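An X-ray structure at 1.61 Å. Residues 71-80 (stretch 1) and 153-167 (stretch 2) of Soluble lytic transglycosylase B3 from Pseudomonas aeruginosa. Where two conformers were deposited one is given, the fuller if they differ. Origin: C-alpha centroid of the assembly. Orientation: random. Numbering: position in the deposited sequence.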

# COMPACT_ATOMS: atom_id res chain seq x y z
N ARG A 71 -29.27 -12.67 8.64
CA ARG A 71 -28.30 -12.81 9.72
C ARG A 71 -27.24 -11.70 9.64
O ARG A 71 -26.88 -11.08 10.64
CB ARG A 71 -27.63 -14.19 9.62
CG ARG A 71 -26.73 -14.57 10.77
CD ARG A 71 -25.91 -15.79 10.37
NE ARG A 71 -25.12 -16.34 11.47
CZ ARG A 71 -23.79 -16.41 11.47
NH1 ARG A 71 -23.08 -15.96 10.44
NH2 ARG A 71 -23.16 -16.94 12.52
N ALA A 72 -26.78 -11.45 8.43
CA ALA A 72 -25.74 -10.46 8.17
C ALA A 72 -26.21 -9.03 8.42
O ALA A 72 -25.43 -8.17 8.83
CB ALA A 72 -25.24 -10.61 6.75
N PHE A 73 -27.49 -8.77 8.16
CA PHE A 73 -28.01 -7.41 8.27
C PHE A 73 -28.77 -7.14 9.56
O PHE A 73 -29.26 -6.03 9.77
CB PHE A 73 -28.90 -7.09 7.07
CG PHE A 73 -28.12 -6.60 5.88
CD1 PHE A 73 -27.59 -7.49 4.97
CD2 PHE A 73 -27.86 -5.25 5.72
CE1 PHE A 73 -26.84 -7.04 3.88
CE2 PHE A 73 -27.12 -4.79 4.63
CZ PHE A 73 -26.62 -5.69 3.71
N ALA A 74 -28.87 -8.13 10.44
CA ALA A 74 -29.56 -7.96 11.71
C ALA A 74 -29.03 -6.75 12.49
O ALA A 74 -27.87 -6.74 12.92
CB ALA A 74 -29.45 -9.23 12.54
N GLY A 75 -29.87 -5.74 12.67
CA GLY A 75 -29.52 -4.57 13.45
C GLY A 75 -28.64 -3.57 12.73
O GLY A 75 -28.30 -2.52 13.30
N VAL A 76 -28.27 -3.87 11.49
CA VAL A 76 -27.39 -2.98 10.73
C VAL A 76 -28.07 -1.69 10.28
O VAL A 76 -29.18 -1.69 9.73
CB VAL A 76 -26.82 -3.70 9.50
CG1 VAL A 76 -26.07 -2.72 8.62
CG2 VAL A 76 -25.93 -4.85 9.95
N GLN A 77 -27.39 -0.57 10.54
CA GLN A 77 -27.82 0.76 10.12
C GLN A 77 -26.60 1.46 9.52
O GLN A 77 -25.48 0.98 9.70
CB GLN A 77 -28.38 1.56 11.30
CG GLN A 77 -29.75 1.11 11.80
CD GLN A 77 -30.86 1.42 10.82
OE1 GLN A 77 -31.46 0.51 10.24
NE2 GLN A 77 -31.14 2.70 10.62
N PRO A 78 -26.80 2.59 8.83
CA PRO A 78 -25.59 3.26 8.33
C PRO A 78 -24.64 3.69 9.45
O PRO A 78 -25.08 3.96 10.57
CB PRO A 78 -26.15 4.48 7.59
CG PRO A 78 -27.52 4.06 7.18
CD PRO A 78 -28.03 3.23 8.33
N ASP A 79 -23.35 3.72 9.14
CA ASP A 79 -22.33 4.15 10.10
C ASP A 79 -21.74 5.50 9.67
O ASP A 79 -20.98 5.57 8.71
CB ASP A 79 -21.22 3.10 10.19
CG ASP A 79 -20.21 3.43 11.26
OD1 ASP A 79 -20.28 4.56 11.80
OD2 ASP A 79 -19.38 2.55 11.58
N PRO A 80 -22.06 6.58 10.40
CA PRO A 80 -21.60 7.91 9.99
C PRO A 80 -20.08 8.03 9.99
O PRO A 80 -19.53 8.84 9.25
CB PRO A 80 -22.21 8.84 11.05
CG PRO A 80 -23.39 8.09 11.57
CD PRO A 80 -22.97 6.65 11.56
N ASN A 153 -12.38 -2.20 14.10
CA ASN A 153 -13.43 -2.65 14.98
C ASN A 153 -14.73 -2.25 14.34
O ASN A 153 -15.63 -1.74 15.01
CB ASN A 153 -13.29 -2.05 16.38
CG ASN A 153 -13.34 -0.53 16.37
OD1 ASN A 153 -12.87 0.11 15.43
ND2 ASN A 153 -13.91 0.05 17.42
N LYS A 154 -14.81 -2.43 13.03
CA LYS A 154 -16.05 -2.20 12.32
C LYS A 154 -16.52 -3.45 11.63
O LYS A 154 -15.73 -4.18 11.02
CB LYS A 154 -15.86 -1.05 11.32
CG LYS A 154 -15.60 0.29 12.00
CD LYS A 154 -15.58 1.43 10.98
CE LYS A 154 -15.53 2.80 11.67
NZ LYS A 154 -14.30 2.97 12.48
N ASN A 155 -17.82 -3.70 11.71
CA ASN A 155 -18.42 -4.82 11.01
C ASN A 155 -18.40 -4.57 9.51
O ASN A 155 -18.90 -3.54 9.04
CB ASN A 155 -19.84 -5.05 11.49
CG ASN A 155 -20.45 -6.28 10.85
OD1 ASN A 155 -21.00 -6.20 9.76
ND2 ASN A 155 -20.29 -7.43 11.51
N VAL A 156 -17.82 -5.52 8.77
CA VAL A 156 -17.60 -5.35 7.34
C VAL A 156 -18.91 -5.17 6.59
O VAL A 156 -18.99 -4.35 5.66
CB VAL A 156 -16.83 -6.56 6.77
CG1 VAL A 156 -16.83 -6.56 5.24
CG2 VAL A 156 -15.40 -6.54 7.32
N ILE A 157 -19.95 -5.90 7.01
CA ILE A 157 -21.24 -5.76 6.32
C ILE A 157 -21.81 -4.36 6.54
O ILE A 157 -22.30 -3.71 5.61
CB ILE A 157 -22.26 -6.81 6.78
CG1 ILE A 157 -21.71 -8.21 6.52
CG2 ILE A 157 -23.61 -6.58 6.08
CD1 ILE A 157 -21.43 -8.55 5.06
N ARG A 158 -21.72 -3.87 7.77
CA ARG A 158 -22.23 -2.54 8.06
C ARG A 158 -21.46 -1.47 7.29
O ARG A 158 -22.05 -0.56 6.71
CB ARG A 158 -22.14 -2.24 9.56
CG ARG A 158 -22.82 -0.92 9.90
CD ARG A 158 -22.74 -0.60 11.39
NE ARG A 158 -23.48 0.62 11.69
CZ ARG A 158 -23.54 1.17 12.90
NH1 ARG A 158 -22.90 0.61 13.92
NH2 ARG A 158 -24.24 2.29 13.08
N SER A 159 -20.14 -1.59 7.27
CA SER A 159 -19.33 -0.58 6.61
C SER A 159 -19.58 -0.55 5.11
O SER A 159 -19.79 0.53 4.53
CB SER A 159 -17.84 -0.81 6.90
OG SER A 159 -17.60 -0.72 8.29
N LEU A 160 -19.58 -1.72 4.47
CA LEU A 160 -19.80 -1.75 3.02
C LEU A 160 -21.24 -1.39 2.63
O LEU A 160 -21.45 -0.78 1.58
CB LEU A 160 -19.43 -3.12 2.45
CG LEU A 160 -17.92 -3.42 2.49
CD1 LEU A 160 -17.65 -4.86 2.06
CD2 LEU A 160 -17.15 -2.44 1.62
N ALA A 161 -22.22 -1.75 3.46
CA ALA A 161 -23.60 -1.33 3.20
C ALA A 161 -23.73 0.18 3.29
O ALA A 161 -24.45 0.80 2.50
CB ALA A 161 -24.56 -2.02 4.18
N THR A 162 -23.04 0.76 4.27
CA THR A 162 -23.04 2.21 4.42
C THR A 162 -22.52 2.87 3.14
O THR A 162 -23.17 3.75 2.59
CB THR A 162 -22.19 2.65 5.62
OG1 THR A 162 -22.80 2.16 6.83
CG2 THR A 162 -22.12 4.18 5.68
N LEU A 163 -21.36 2.42 2.67
CA LEU A 163 -20.77 2.98 1.44
C LEU A 163 -21.64 2.73 0.21
O LEU A 163 -21.74 3.58 -0.67
CB LEU A 163 -19.38 2.41 1.22
CG LEU A 163 -18.35 2.75 2.30
CD1 LEU A 163 -17.05 2.02 2.02
CD2 LEU A 163 -18.11 4.25 2.34
N ALA A 164 -22.26 1.55 0.14
CA ALA A 164 -23.17 1.26 -0.97
C ALA A 164 -24.36 2.21 -0.97
O ALA A 164 -24.78 2.73 -2.01
CB ALA A 164 -23.65 -0.19 -0.90
N TYR A 165 -24.90 2.45 0.22
CA TYR A 165 -26.07 3.30 0.39
C TYR A 165 -25.78 4.78 0.11
O TYR A 165 -26.53 5.43 -0.62
CB TYR A 165 -26.64 3.14 1.80
CG TYR A 165 -27.74 4.11 2.17
CD1 TYR A 165 -28.92 4.18 1.44
CD2 TYR A 165 -27.62 4.94 3.28
CE1 TYR A 165 -29.94 5.06 1.79
CE2 TYR A 165 -28.63 5.82 3.64
CZ TYR A 165 -29.79 5.87 2.89
OH TYR A 165 -30.80 6.75 3.24
N GLU A 166 -24.71 5.30 0.68
CA GLU A 166 -24.45 6.74 0.57
C GLU A 166 -22.98 7.11 0.40
O GLU A 166 -22.59 8.24 0.68
CB GLU A 166 -25.02 7.46 1.80
CG GLU A 166 -24.52 6.90 3.12
CD GLU A 166 -25.17 7.57 4.32
OE1 GLU A 166 -25.48 8.77 4.24
OE2 GLU A 166 -25.36 6.89 5.35
N GLY A 167 -22.16 6.16 -0.05
CA GLY A 167 -20.75 6.41 -0.26
C GLY A 167 -20.44 7.05 -1.60
O GLY A 167 -21.30 7.14 -2.47
O HOH W 1 -23.08 -8.20 10.08
O HOH W 2 -19.48 0.08 10.40

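The helix beginning at Val 156 packs against a helix end and the loop that follows it, burying 598 Å². Arg 158 provides the polar clasp. Its CA-to-CB bond points sideways, but chi1 to chi3 are all t, and this extended chain carries the guanidinium to the loop backbone. There Arg 158 NE donates to Gln 77 O (2.8 Å) and Arg 158 NH2 to Pro 78 O (3.1 Å), both carbonyls lying near the guanidinium plane. Asp 79 CB covers one face. The aliphatic part of the arginine packs on Val 76, Arg 158 CG to Val 76 CG1 3.9 Å.

One turn on, Thr 162 adopts chi1 m, which lets Thr 162 OG1 donate to Arg 158 O (2.8 Å) and accept from Asp 79 N (2.8 Å). The buried hydroxyl thus acts as donor within its helix and as acceptor for the loop. Pro 78 has no N-H to satisfy, and Pro 78 CG rests 4.0 Å from Tyr 165 CD2.

The other end is mainly apolar in its side-chain contacts. Ile 157, m at both chi angles, sets CG2 over one face of the Phe 73 ring, 4.0 Å from its centroid; Ala 161 is small enough to let Phe 73 CE2 approach Ala 161 CB to 3.8 Å. Water 1 donates to Ala 72 O (2.7 Å) and Asn 155 OD1 (2.9 Å), linking the stretches at the helix cap.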